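PDB 2POZ: putative dehydratase from Mesorhizobium loti, which is of unknown function but belongs to the mandelate racemase/muconate lactonizing enzyme family and may act as a lyase, perhaps a dehydratase. Local coordinates for residues 217-222 with 247-252; 10-15 with 44-49; 123-128 with 328-333. All blocks are in the same frame, centred on the assembly; numbering follows the deposited sequence.

Contact 1 of 3, residues 217-222 with 247-252; sequences RFCRKI and EQIPLP
Arg-220, on helix 212-222, reaches across to the backbone carbonyl and side-chain amide of Gln-248 at the end of helix 239-248; the two are successive outer helices of the enolase-type beta/alpha barrel. The polar part consists of three weak hydrogen bonds. Arg-220 NE and NH2 each lie 2.9 Å from Gln-248 O, so one carbonyl oxygen is gripped by two donors. NH2 also meets Gln-248 OE1, at 2.7 Å. None of the three N-H...O angles exceeds 126°, so all three bonds are strongly bent and weak. The arginine is extended from CG to NE, while the glutamine bends at chi2 (-68°); the two chains run side by side. OE1 comes in at the guanidinium edge, near its plane, although the amide itself is turned 70° from that plane. An alanine in place of Arg-220 would remove both donor nitrogens and would probably leave Gln-248 O without these partners and the Gln-248 amide freer to turn.

The apolar part centres on Cys-219. Its CB is 3.7 Å from Ile-249 CG2 and equally near Leu-251 CD1. Ile-222 crosses Leu-251 at about a right angle, its CD1 4.0 Å from Leu-251 CD1. Beyond the pair, Ile-249 also packs on Val-230 of strand 227-231, and Pro-250 touches Arg-220 of a neighbouring subunit. The same Leu-251 CD1 methyl lies 3.6 Å from Cys-219 O.

Contact 2 of 3, residues 10-15 with 44-49; sequences IYLLKS and GGTAAA
Leu-12 and Ile-10, at the end of strand 5-12, press against the first turn of helix 45-59 in the N-terminal domain of the enolase-type fold, where an antiparallel sheet is packed against helices. The local axes of strand 10-12 and helix 45-49 run almost exactly antiparallel, at 174°, with a closest approach of 8.9 Å. Branches of Leu-12 and Ile-10 bridge that spacing, and the helix meets them with small residues.

The helix starts from Gly-44 at the N-cap position. Its positive phi of 147° is part of a backbone conformation in which a side chain would be jammed against the preceding carbonyl oxygen. Gly-45 follows, turned so that a CB modelled on it would lie 3.8 Å from Leu-12 CD1. In its absence that methyl rests on the backbone, 3.9 Å from Gly-45 O. At Thr-46 the other Leu-12 branch takes over, CD2 lying 4.0 Å from Thr-46 OG1. Leu-12 CG is anti to the backbone N (chi1 176°), and from it the two methyls diverge to successive residues of the helix. The CB of Thr-46 points away from the strand, and OG1 is hydrogen-bonded to Asp-54 OD1 of a neighbouring subunit, so this helix turn also faces a subunit boundary.

One turn on, Ala-49 directs its CB at the strand and receives both residues: Leu-12 CD2 at 4.4 Å from Ala-49 CB, and Ile-10 CG2 at 4.1 Å from it. Trp-380 of strand 379-383 touches Leu-12, Thr-46 and Ala-49, adding an aromatic side chain from the adjoining strand of the sheet. Ile-10 also lies against the carbonyl of Ala-49, with CG2 3.8 Å and CD1 4.0 Å from Ala-49 O.

Contact 3 of 3, residues 123-128 with 328-333; sequences RVRAYA and FMIHEH
Ala-126 and His-331 form the first of three parallel beta bridges, their CA atoms 4.2 Å apart, followed by Tyr-127 with Glu-332 and Ala-128 with His-333. The local strand axes are inclined at 44°. Three backbone bonds tie the pair: His-331 N to Arg-125 O (2.9 Å), Tyr-127 N to His-331 O (2.8 Å) and His-333 N to Tyr-127 O (3.1 Å). The pairing matches closure of an enolase-type barrel, first strand against last.

With CG of Tyr-127 between the backbone N and the carbonyl carbon (chi1 64°), the ring lies across Glu-332, whose CA sits over one face in a CH-pi contact, 4.1 Å from the centroid, while Ile-330 CG2 meets the ring edge, 3.7 Å from CD2 of Tyr-127. Toward the start of strand 123-128, Val-124 CG1 touches Phe-328 CE2 at 3.5 Å, and Ile-330 CD1 lies over one face of the Arg-125 guanidinium.

Lys-157 of strand 155-158 hydrogen-bonds Tyr-127 OH and salt-bridges Glu-332 OE2, which also accepts a hydrogen bond from Asn-129; Arg-125 pairs with Glu-201. Strand 357-359 flanks 123-128 on the side away from 331-333, and helix 312-324 covers His-331 and His-333.

From the N terminus, contact 2 closes first: strand 5-12 is met by the start of helix 45-59 after an excursion through two further strands, all within the N-terminal domain. After further helices the chain enters the barrel at 123-128, which waits some 200 residues for 328-333. Contact 3 therefore spans nearly the whole barrel, and contact 1, a local link between successive helices on the outer wall, falls within that span. Contact 2 is in series with both, and no two contacts cross. Contacts 1 and 2 lie on opposite sides of the chain's centre, their centres about 38 Å apart; contact 3 comes within about 8 Å of contact 1 and 12 Å of contact 2, nearest atoms.

Contact 1 of 3, residues 217-222 with 247-252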
ATOM      1  N   ARG A 217      11.253  13.115  19.893  1.00 12.21           N
ATOM      2  CA  ARG A 217      11.983  13.103  21.153  1.00 15.49           C
ATOM      3  C   ARG A 217      11.342  14.052  22.169  1.00 13.25           C
ATOM      4  O   ARG A 217      11.124  13.678  23.317  1.00 11.88           O
ATOM      5  CB  ARG A 217      13.442  13.494  20.916  1.00 18.26           C
ATOM      6  CG  ARG A 217      14.269  13.678  22.186  1.00 25.06           C
ATOM      7  CD  ARG A 217      15.730  13.896  21.831  1.00 28.30           C
ATOM      8  NE  ARG A 217      16.427  12.628  21.632  1.00 35.65           N
ATOM      9  CZ  ARG A 217      17.335  12.396  20.687  1.00 34.16           C
ATOM     10  NH1 ARG A 217      17.672  13.345  19.820  1.00 33.79           N
ATOM     11  NH2 ARG A 217      17.916  11.208  20.619  1.00 33.06           N
ATOM     12  N   PHE A 218      11.027  15.272  21.741  1.00 13.31           N
ATOM     13  CA  PHE A 218      10.418  16.261  22.633  1.00 11.97           C
ATOM     14  C   PHE A 218       9.026  15.848  23.131  1.00 13.22           C
ATOM     15  O   PHE A 218       8.713  16.016  24.307  1.00 13.40           O
ATOM     16  CB  PHE A 218      10.328  17.623  21.934  1.00 12.56           C
ATOM     17  CG  PHE A 218       9.782  18.723  22.808  1.00 11.63           C
ATOM     18  CD1 PHE A 218      10.539  19.240  23.857  1.00 13.16           C
ATOM     19  CD2 PHE A 218       8.512  19.242  22.587  1.00 11.17           C
ATOM     20  CE1 PHE A 218      10.032  20.263  24.670  1.00 13.40           C
ATOM     21  CE2 PHE A 218       7.997  20.264  23.396  1.00 10.44           C
ATOM     22  CZ  PHE A 218       8.757  20.772  24.434  1.00 12.11           C
ATOM     23  N   CYS A 219       8.197  15.306  22.244  1.00 11.50           N
ATOM     24  CA  CYS A 219       6.852  14.889  22.632  1.00 11.85           C
ATOM     25  C   CYS A 219       6.895  13.741  23.640  1.00 13.72           C
ATOM     26  O   CYS A 219       6.062  13.658  24.543  1.00 13.88           O
ATOM     27  CB  CYS A 219       6.049  14.483  21.393  1.00 10.17           C
ATOM     28  SG  CYS A 219       5.662  15.892  20.303  1.00 17.19           S
ATOM     29  N   ARG A 220       7.859  12.849  23.480  1.00 14.08           N
ATOM     30  CA  ARG A 220       7.981  11.741  24.415  1.00 17.92           C
ATOM     31  C   ARG A 220       8.430  12.274  25.773  1.00 16.86           C
ATOM     32  O   ARG A 220       7.978  11.802  26.811  1.00 19.77           O
ATOM     33  CB  ARG A 220       8.985  10.710  23.892  1.00 15.43           C
ATOM     34  CG  ARG A 220       8.432   9.854  22.755  1.00 17.29           C
ATOM     35  CD  ARG A 220       9.492   8.910  22.196  1.00 19.23           C
ATOM     36  NE  ARG A 220       8.923   8.005  21.203  1.00 17.80           N
ATOM     37  CZ  ARG A 220       9.631   7.384  20.268  1.00 19.80           C
ATOM     38  NH1 ARG A 220      10.943   7.573  20.199  1.00 19.63           N
ATOM     39  NH2 ARG A 220       9.027   6.587  19.391  1.00 18.38           N
ATOM     40  N   LYS A 221       9.310  13.270  25.762  1.00 16.65           N
ATOM     41  CA  LYS A 221       9.799  13.838  27.009  1.00 17.87           C
ATOM     42  C   LYS A 221       8.688  14.495  27.815  1.00 18.17           C
ATOM     43  O   LYS A 221       8.638  14.328  29.031  1.00 19.79           O
ATOM     44  CB  LYS A 221      10.909  14.854  26.738  1.00 18.89           C
ATOM     45  CG  LYS A 221      11.701  15.270  27.976  1.00 21.89           C
ATOM     46  CD  LYS A 221      12.921  16.098  27.585  1.00 22.45           C
ATOM     47  CE  LYS A 221      13.729  16.530  28.808  1.00 25.01           C
ATOM     48  NZ  LYS A 221      14.222  15.365  29.608  1.00 23.02           N
ATOM     49  N   ILE A 222       7.787  15.222  27.152  1.00 14.78           N
ATOM     50  CA  ILE A 222       6.712  15.895  27.878  1.00 16.88           C
ATOM     51  C   ILE A 222       5.486  15.025  28.138  1.00 18.23           C
ATOM     52  O   ILE A 222       4.568  15.443  28.845  1.00 17.27           O
ATOM     53  CB  ILE A 222       6.236  17.188  27.157  1.00 16.42           C
ATOM     54  CG1 ILE A 222       5.628  16.849  25.788  1.00 17.75           C
ATOM     55  CG2 ILE A 222       7.404  18.153  27.013  1.00 13.98           C
ATOM     56  CD1 ILE A 222       4.923  18.032  25.103  1.00 15.15           C
ATOM     57  N   GLU A 247       2.502   7.940  14.837  1.00 17.93           N
ATOM     58  CA  GLU A 247       2.784   6.544  15.167  1.00 19.01           C
ATOM     59  C   GLU A 247       3.915   6.402  16.180  1.00 18.31           C
ATOM     60  O   GLU A 247       4.115   5.330  16.751  1.00 18.32           O
ATOM     61  CB  GLU A 247       3.174   5.770  13.901  1.00 18.70           C
ATOM     62  CG  GLU A 247       2.207   5.908  12.741  1.00 24.32           C
ATOM     63  CD  GLU A 247       2.684   5.180  11.489  1.00 27.89           C
ATOM     64  OE1 GLU A 247       3.858   5.369  11.091  1.00 29.02           O
ATOM     65  OE2 GLU A 247       1.884   4.423  10.896  1.00 30.56           O
ATOM     66  N   GLN A 248       4.652   7.481  16.411  1.00 19.18           N
ATOM     67  CA  GLN A 248       5.797   7.422  17.312  1.00 18.47           C
ATOM     68  C   GLN A 248       5.673   8.145  18.644  1.00 17.76           C
ATOM     69  O   GLN A 248       6.538   7.994  19.501  1.00 18.59           O
ATOM     70  CB  GLN A 248       7.041   7.936  16.580  1.00 19.38           C
ATOM     71  CG  GLN A 248       7.509   7.057  15.429  1.00 21.47           C
ATOM     72  CD  GLN A 248       8.047   5.719  15.905  1.00 27.27           C
ATOM     73  OE1 GLN A 248       8.763   5.652  16.905  1.00 27.76           O
ATOM     74  NE2 GLN A 248       7.715   4.648  15.185  1.00 26.43           N
ATOM     75  N   ILE A 249       4.626   8.939  18.829  1.00 15.35           N
ATOM     76  CA  ILE A 249       4.476   9.654  20.093  1.00 15.43           C
ATOM     77  C   ILE A 249       3.226   9.224  20.837  1.00 15.61           C
ATOM     78  O   ILE A 249       2.272   8.739  20.236  1.00 15.10           O
ATOM     79  CB  ILE A 249       4.435  11.190  19.891  1.00 13.86           C
ATOM     80  CG1 ILE A 249       3.140  11.600  19.192  1.00 12.71           C
ATOM     81  CG2 ILE A 249       5.654  11.634  19.091  1.00 11.69           C
ATOM     82  CD1 ILE A 249       2.948  13.118  19.102  1.00 10.93           C
ATOM     83  N   PRO A 250       3.212   9.410  22.166  1.00 17.64           N
ATOM     84  CA  PRO A 250       2.062   9.027  22.988  1.00 19.03           C
ATOM     85  C   PRO A 250       1.010  10.127  23.167  1.00 19.45           C
ATOM     86  O   PRO A 250       0.071   9.967  23.945  1.00 21.90           O
ATOM     87  CB  PRO A 250       2.719   8.646  24.307  1.00 21.00           C
ATOM     88  CG  PRO A 250       3.787   9.703  24.429  1.00 20.55           C
ATOM     89  CD  PRO A 250       4.359   9.794  23.012  1.00 19.13           C
ATOM     90  N   LEU A 251       1.157  11.232  22.445  1.00 17.58           N
ATOM     91  CA  LEU A 251       0.220  12.344  22.578  1.00 17.99           C
ATOM     92  C   LEU A 251      -0.743  12.469  21.402  1.00 15.35           C
ATOM     93  O   LEU A 251      -0.373  12.208  20.268  1.00 14.04           O
ATOM     94  CB  LEU A 251       0.990  13.661  22.691  1.00 18.32           C
ATOM     95  CG  LEU A 251       2.241  13.660  23.564  1.00 20.82           C
ATOM     96  CD1 LEU A 251       2.957  14.999  23.435  1.00 20.97           C
ATOM     97  CD2 LEU A 251       1.844  13.389  24.999  1.00 20.21           C
ATOM     98  N   PRO A 252      -1.999  12.858  21.669  1.00 16.30           N
ATOM     99  CA  PRO A 252      -2.972  13.020  20.584  1.00 15.96           C
ATOM    100  C   PRO A 252      -2.518  14.241  19.779  1.00 15.80           C
ATOM    101  O   PRO A 252      -1.943  15.184  20.336  1.00 14.33           O
ATOM    102  CB  PRO A 252      -4.277  13.294  21.331  1.00 17.25           C
ATOM    103  CG  PRO A 252      -4.092  12.563  22.615  1.00 19.02           C
ATOM    104  CD  PRO A 252      -2.671  12.898  22.979  1.00 17.54           C
TER

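Contact 2 of 3, residues 10-15 with 44-49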
ATOM      1  N   ILE A  10     -14.277  47.185   2.801  1.00 12.39           N
ATOM      2  CA  ILE A  10     -13.192  46.390   3.355  1.00 11.94           C
ATOM      3  C   ILE A  10     -12.430  47.225   4.375  1.00 13.29           C
ATOM      4  O   ILE A  10     -11.989  48.334   4.078  1.00 11.95           O
ATOM      5  CB  ILE A  10     -12.235  45.941   2.244  1.00 12.29           C
ATOM      6  CG1 ILE A  10     -13.017  45.145   1.196  1.00 14.58           C
ATOM      7  CG2 ILE A  10     -11.115  45.085   2.831  1.00 12.71           C
ATOM      8  CD1 ILE A  10     -12.383  45.143  -0.163  1.00 16.67           C
ATOM      9  N   TYR A  11     -12.273  46.668   5.570  1.00 12.83           N
ATOM     10  CA  TYR A  11     -11.602  47.350   6.668  1.00 12.36           C
ATOM     11  C   TYR A  11     -10.346  46.599   7.093  1.00 13.61           C
ATOM     12  O   TYR A  11     -10.382  45.383   7.278  1.00 14.32           O
ATOM     13  CB  TYR A  11     -12.564  47.445   7.860  1.00 13.78           C
ATOM     14  CG  TYR A  11     -13.900  48.079   7.524  1.00 14.31           C
ATOM     15  CD1 TYR A  11     -14.113  49.444   7.709  1.00 14.12           C
ATOM     16  CD2 TYR A  11     -14.942  47.316   6.982  1.00 15.49           C
ATOM     17  CE1 TYR A  11     -15.333  50.043   7.361  1.00 13.03           C
ATOM     18  CE2 TYR A  11     -16.170  47.906   6.630  1.00 15.43           C
ATOM     19  CZ  TYR A  11     -16.352  49.270   6.824  1.00 16.36           C
ATOM     20  OH  TYR A  11     -17.546  49.861   6.476  1.00 16.25           O
ATOM     21  N   LEU A  12      -9.240  47.326   7.228  1.00 12.82           N
ATOM     22  CA  LEU A  12      -7.976  46.748   7.666  1.00 13.27           C
ATOM     23  C   LEU A  12      -7.662  47.447   8.986  1.00 13.54           C
ATOM     24  O   LEU A  12      -7.095  48.529   9.010  1.00 13.30           O
ATOM     25  CB  LEU A  12      -6.872  47.012   6.638  1.00 14.30           C
ATOM     26  CG  LEU A  12      -5.451  46.554   6.978  1.00 16.56           C
ATOM     27  CD1 LEU A  12      -5.436  45.100   7.423  1.00 14.53           C
ATOM     28  CD2 LEU A  12      -4.563  46.753   5.756  1.00 14.66           C
ATOM     29  N   LEU A  13      -8.053  46.822  10.084  1.00 13.12           N
ATOM     30  CA  LEU A  13      -7.847  47.409  11.396  1.00 14.13           C
ATOM     31  C   LEU A  13      -6.458  47.304  11.991  1.00 15.20           C
ATOM     32  O   LEU A  13      -5.633  46.483  11.595  1.00 15.67           O
ATOM     33  CB  LEU A  13      -8.816  46.801  12.410  1.00 12.37           C
ATOM     34  CG  LEU A  13     -10.272  47.266  12.495  1.00 15.09           C
ATOM     35  CD1 LEU A  13     -10.995  46.963  11.203  1.00 14.48           C
ATOM     36  CD2 LEU A  13     -10.947  46.562  13.665  1.00 14.24           C
ATOM     37  N   LYS A  14      -6.225  48.185  12.955  1.00 16.76           N
ATOM     38  CA  LYS A  14      -5.008  48.193  13.746  1.00 17.23           C
ATOM     39  C   LYS A  14      -5.677  48.018  15.092  1.00 16.09           C
ATOM     40  O   LYS A  14      -6.307  48.943  15.597  1.00 17.05           O
ATOM     41  CB  LYS A  14      -4.284  49.541  13.695  1.00 20.95           C
ATOM     42  CG  LYS A  14      -3.002  49.549  14.537  1.00 25.57           C
ATOM     43  CD  LYS A  14      -2.284  50.895  14.526  1.00 28.20           C
ATOM     44  CE  LYS A  14      -2.955  51.895  15.453  1.00 31.02           C
ATOM     45  NZ  LYS A  14      -2.122  53.120  15.634  1.00 29.60           N
ATOM     46  N   SER A  15      -5.596  46.820  15.652  1.00 16.23           N
ATOM     47  CA  SER A  15      -6.235  46.560  16.934  1.00 15.13           C
ATOM     48  C   SER A  15      -5.250  45.858  17.851  1.00 17.40           C
ATOM     49  O   SER A  15      -5.203  44.626  17.904  1.00 15.48           O
ATOM     50  CB  SER A  15      -7.474  45.687  16.725  1.00 14.08           C
ATOM     51  OG  SER A  15      -8.196  45.517  17.930  1.00 11.79           O
ATOM     52  N   GLY A  44       0.562  39.296   6.027  1.00 13.30           N
ATOM     53  CA  GLY A  44      -0.359  39.191   4.901  1.00 12.92           C
ATOM     54  C   GLY A  44      -1.710  39.876   5.103  1.00 12.99           C
ATOM     55  O   GLY A  44      -2.653  39.645   4.344  1.00 11.82           O
ATOM     56  N   GLY A  45      -1.819  40.711   6.130  1.00 11.74           N
ATOM     57  CA  GLY A  45      -3.078  41.403   6.379  1.00 10.70           C
ATOM     58  C   GLY A  45      -3.505  42.239   5.186  1.00 12.20           C
ATOM     59  O   GLY A  45      -4.682  42.242   4.805  1.00 13.46           O
ATOM     60  N   THR A  46      -2.551  42.948   4.586  1.00 10.02           N
ATOM     61  CA  THR A  46      -2.839  43.782   3.427  1.00 11.46           C
ATOM     62  C   THR A  46      -3.185  42.904   2.231  1.00 11.49           C
ATOM     63  O   THR A  46      -3.982  43.295   1.374  1.00 13.17           O
ATOM     64  CB  THR A  46      -1.641  44.672   3.053  1.00 11.74           C
ATOM     65  OG1 THR A  46      -1.123  45.296   4.237  1.00 11.35           O
ATOM     66  CG2 THR A  46      -2.084  45.763   2.067  1.00 10.80           C
ATOM     67  N   ALA A  47      -2.581  41.722   2.173  1.00  9.44           N
ATOM     68  CA  ALA A  47      -2.863  40.794   1.086  1.00  8.88           C
ATOM     69  C   ALA A  47      -4.320  40.343   1.199  1.00  9.50           C
ATOM     70  O   ALA A  47      -5.046  40.273   0.198  1.00 10.56           O
ATOM     71  CB  ALA A  47      -1.918  39.588   1.159  1.00  4.67           C
ATOM     72  N   ALA A  48      -4.750  40.051   2.423  1.00  9.53           N
ATOM     73  CA  ALA A  48      -6.124  39.626   2.659  1.00 10.51           C
ATOM     74  C   ALA A  48      -7.094  40.751   2.272  1.00 11.47           C
ATOM     75  O   ALA A  48      -8.123  40.509   1.635  1.00 10.40           O
ATOM     76  CB  ALA A  48      -6.310  39.244   4.113  1.00  9.97           C
ATOM     77  N   ALA A  49      -6.768  41.980   2.660  1.00  9.79           N
ATOM     78  CA  ALA A  49      -7.616  43.123   2.312  1.00 10.40           C
ATOM     79  C   ALA A  49      -7.700  43.254   0.787  1.00  9.03           C
ATOM     80  O   ALA A  49      -8.773  43.481   0.231  1.00 10.98           O
ATOM     81  CB  ALA A  49      -7.044  44.410   2.914  1.00 10.58           C
TER

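Contact 3 of 3, residues 123-128 with 328-333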
ATOM      1  N   ARG A 123     -24.080  26.733  25.317  1.00 19.17           N
ATOM      2  CA  ARG A 123     -22.831  27.362  25.720  1.00 18.76           C
ATOM      3  C   ARG A 123     -21.676  26.419  25.426  1.00 17.52           C
ATOM      4  O   ARG A 123     -21.875  25.214  25.277  1.00 14.87           O
ATOM      5  CB  ARG A 123     -22.863  27.702  27.218  1.00 21.19           C
ATOM      6  CG  ARG A 123     -22.912  26.488  28.133  1.00 25.26           C
ATOM      7  CD  ARG A 123     -23.086  26.886  29.592  1.00 31.12           C
ATOM      8  NE  ARG A 123     -22.536  25.877  30.498  1.00 37.04           N
ATOM      9  CZ  ARG A 123     -23.050  24.663  30.690  1.00 38.07           C
ATOM     10  NH1 ARG A 123     -24.148  24.287  30.047  1.00 37.32           N
ATOM     11  NH2 ARG A 123     -22.444  23.813  31.512  1.00 38.49           N
ATOM     12  N   VAL A 124     -20.471  26.972  25.332  1.00 15.12           N
ATOM     13  CA  VAL A 124     -19.295  26.162  25.062  1.00 14.49           C
ATOM     14  C   VAL A 124     -18.157  26.525  25.989  1.00 14.95           C
ATOM     15  O   VAL A 124     -17.962  27.688  26.336  1.00 15.72           O
ATOM     16  CB  VAL A 124     -18.782  26.347  23.622  1.00 14.40           C
ATOM     17  CG1 VAL A 124     -19.772  25.767  22.631  1.00 14.10           C
ATOM     18  CG2 VAL A 124     -18.540  27.828  23.349  1.00 14.57           C
ATOM     19  N   ARG A 125     -17.411  25.510  26.391  1.00 15.12           N
ATOM     20  CA  ARG A 125     -16.260  25.694  27.247  1.00 17.08           C
ATOM     21  C   ARG A 125     -15.104  26.108  26.336  1.00 17.33           C
ATOM     22  O   ARG A 125     -15.049  25.716  25.167  1.00 15.34           O
ATOM     23  CB  ARG A 125     -15.927  24.382  27.946  1.00 18.58           C
ATOM     24  CG  ARG A 125     -14.744  24.464  28.875  1.00 23.67           C
ATOM     25  CD  ARG A 125     -14.500  23.123  29.526  1.00 26.24           C
ATOM     26  NE  ARG A 125     -13.206  23.099  30.188  1.00 32.61           N
ATOM     27  CZ  ARG A 125     -12.259  22.211  29.920  1.00 31.33           C
ATOM     28  NH1 ARG A 125     -12.469  21.276  29.002  1.00 30.75           N
ATOM     29  NH2 ARG A 125     -11.105  22.259  30.568  1.00 34.56           N
ATOM     30  N   ALA A 126     -14.177  26.896  26.864  1.00 14.65           N
ATOM     31  CA  ALA A 126     -13.051  27.342  26.061  1.00 14.74           C
ATOM     32  C   ALA A 126     -11.739  27.188  26.799  1.00 13.55           C
ATOM     33  O   ALA A 126     -11.720  27.097  28.017  1.00 14.78           O
ATOM     34  CB  ALA A 126     -13.244  28.809  25.666  1.00 13.94           C
ATOM     35  N   TYR A 127     -10.644  27.139  26.049  1.00 11.89           N
ATOM     36  CA  TYR A 127      -9.329  27.077  26.656  1.00 11.24           C
ATOM     37  C   TYR A 127      -8.732  28.450  26.373  1.00 11.36           C
ATOM     38  O   TYR A 127      -9.170  29.140  25.453  1.00 11.17           O
ATOM     39  CB  TYR A 127      -8.474  25.948  26.054  1.00 10.44           C
ATOM     40  CG  TYR A 127      -8.120  26.067  24.589  1.00 13.26           C
ATOM     41  CD1 TYR A 127      -7.098  26.912  24.158  1.00 14.73           C
ATOM     42  CD2 TYR A 127      -8.777  25.289  23.631  1.00 14.59           C
ATOM     43  CE1 TYR A 127      -6.732  26.975  22.806  1.00 13.81           C
ATOM     44  CE2 TYR A 127      -8.423  25.344  22.279  1.00 13.57           C
ATOM     45  CZ  TYR A 127      -7.402  26.188  21.875  1.00 15.18           C
ATOM     46  OH  TYR A 127      -7.063  26.255  20.541  1.00 14.19           O
ATOM     47  N   ALA A 128      -7.757  28.863  27.169  1.00 11.08           N
ATOM     48  CA  ALA A 128      -7.143  30.165  26.966  1.00 12.29           C
ATOM     49  C   ALA A 128      -5.807  30.093  26.218  1.00 12.04           C
ATOM     50  O   ALA A 128      -5.002  29.188  26.433  1.00 11.28           O
ATOM     51  CB  ALA A 128      -6.951  30.866  28.326  1.00 10.67           C
ATOM     52  N   PHE A 328     -18.205  18.781  18.277  1.00 14.07           N
ATOM     53  CA  PHE A 328     -17.490  19.917  18.850  1.00 14.81           C
ATOM     54  C   PHE A 328     -16.719  19.478  20.085  1.00 14.51           C
ATOM     55  O   PHE A 328     -17.228  18.710  20.894  1.00 13.34           O
ATOM     56  CB  PHE A 328     -18.471  21.023  19.249  1.00 15.24           C
ATOM     57  CG  PHE A 328     -17.842  22.122  20.065  1.00 15.27           C
ATOM     58  CD1 PHE A 328     -17.023  23.080  19.463  1.00 15.79           C
ATOM     59  CD2 PHE A 328     -18.046  22.184  21.440  1.00 13.94           C
ATOM     60  CE1 PHE A 328     -16.417  24.075  20.221  1.00 13.49           C
ATOM     61  CE2 PHE A 328     -17.444  23.176  22.209  1.00 12.92           C
ATOM     62  CZ  PHE A 328     -16.627  24.125  21.601  1.00 14.73           C
HETATM   63  N   MSE A 329     -15.493  19.971  20.231  1.00 14.29           N
HETATM   64  CA  MSE A 329     -14.684  19.636  21.390  1.00 14.07           C
HETATM   65  C   MSE A 329     -14.561  20.795  22.389  1.00 14.93           C
HETATM   66  O   MSE A 329     -15.025  20.706  23.523  1.00 14.19           O
HETATM   67  CB  MSE A 329     -13.278  19.215  20.961  1.00 16.63           C
HETATM   68  CG  MSE A 329     -12.362  18.889  22.133  1.00 16.71           C
HETATM   69 SE   MSE A 329     -10.513  18.643  21.597  1.00 26.97          SE
HETATM   70  CE  MSE A 329      -9.679  18.679  23.360  1.00 19.86           C
ATOM     71  N   ILE A 330     -13.935  21.884  21.959  1.00 15.33           N
ATOM     72  CA  ILE A 330     -13.709  23.022  22.843  1.00 14.41           C
ATOM     73  C   ILE A 330     -13.460  24.289  22.009  1.00 13.32           C
ATOM     74  O   ILE A 330     -13.051  24.205  20.853  1.00 12.50           O
ATOM     75  CB  ILE A 330     -12.489  22.707  23.753  1.00 13.68           C
ATOM     76  CG1 ILE A 330     -12.363  23.721  24.888  1.00 15.64           C
ATOM     77  CG2 ILE A 330     -11.225  22.671  22.914  1.00 13.63           C
ATOM     78  CD1 ILE A 330     -11.329  23.304  25.935  1.00 13.53           C
ATOM     79  N   HIS A 331     -13.712  25.451  22.608  1.00 12.43           N
ATOM     80  CA  HIS A 331     -13.546  26.752  21.949  1.00 12.92           C
ATOM     81  C   HIS A 331     -12.194  27.386  22.340  1.00 14.06           C
ATOM     82  O   HIS A 331     -11.669  27.111  23.418  1.00 13.68           O
ATOM     83  CB  HIS A 331     -14.701  27.663  22.388  1.00 13.57           C
ATOM     84  CG  HIS A 331     -14.653  29.050  21.821  1.00 13.04           C
ATOM     85  ND1 HIS A 331     -15.268  29.395  20.637  1.00 13.08           N
ATOM     86  CD2 HIS A 331     -14.108  30.193  22.306  1.00 13.81           C
ATOM     87  CE1 HIS A 331     -15.108  30.689  20.419  1.00 15.75           C
ATOM     88  NE2 HIS A 331     -14.408  31.197  21.418  1.00 13.64           N
ATOM     89  N   GLU A 332     -11.643  28.234  21.470  1.00 12.09           N
ATOM     90  CA  GLU A 332     -10.368  28.912  21.742  1.00 12.13           C
ATOM     91  C   GLU A 332     -10.547  30.421  21.953  1.00 12.46           C
ATOM     92  O   GLU A 332     -11.197  31.092  21.154  1.00 11.33           O
ATOM     93  CB  GLU A 332      -9.381  28.689  20.588  1.00 14.52           C
ATOM     94  CG  GLU A 332      -8.069  29.470  20.745  1.00 13.65           C
ATOM     95  CD  GLU A 332      -7.092  29.229  19.605  1.00 15.52           C
ATOM     96  OE1 GLU A 332      -7.549  29.167  18.440  1.00 16.77           O
ATOM     97  OE2 GLU A 332      -5.872  29.121  19.870  1.00 11.38           O
ATOM     98  N   HIS A 333      -9.950  30.958  23.016  1.00 12.26           N
ATOM     99  CA  HIS A 333     -10.063  32.388  23.304  1.00 12.04           C
ATOM    100  C   HIS A 333      -8.720  33.001  23.740  1.00 13.19           C
ATOM    101  O   HIS A 333      -7.906  32.332  24.381  1.00 12.70           O
ATOM    102  CB  HIS A 333     -11.123  32.598  24.391  1.00 13.13           C
ATOM    103  CG  HIS A 333     -11.467  34.034  24.637  1.00 16.03           C
ATOM    104  ND1 HIS A 333     -11.880  34.883  23.633  1.00 16.24           N
ATOM    105  CD2 HIS A 333     -11.478  34.766  25.776  1.00 16.38           C
ATOM    106  CE1 HIS A 333     -12.132  36.075  24.143  1.00 17.35           C
ATOM    107  NE2 HIS A 333     -11.895  36.032  25.441  1.00 17.68           N
TER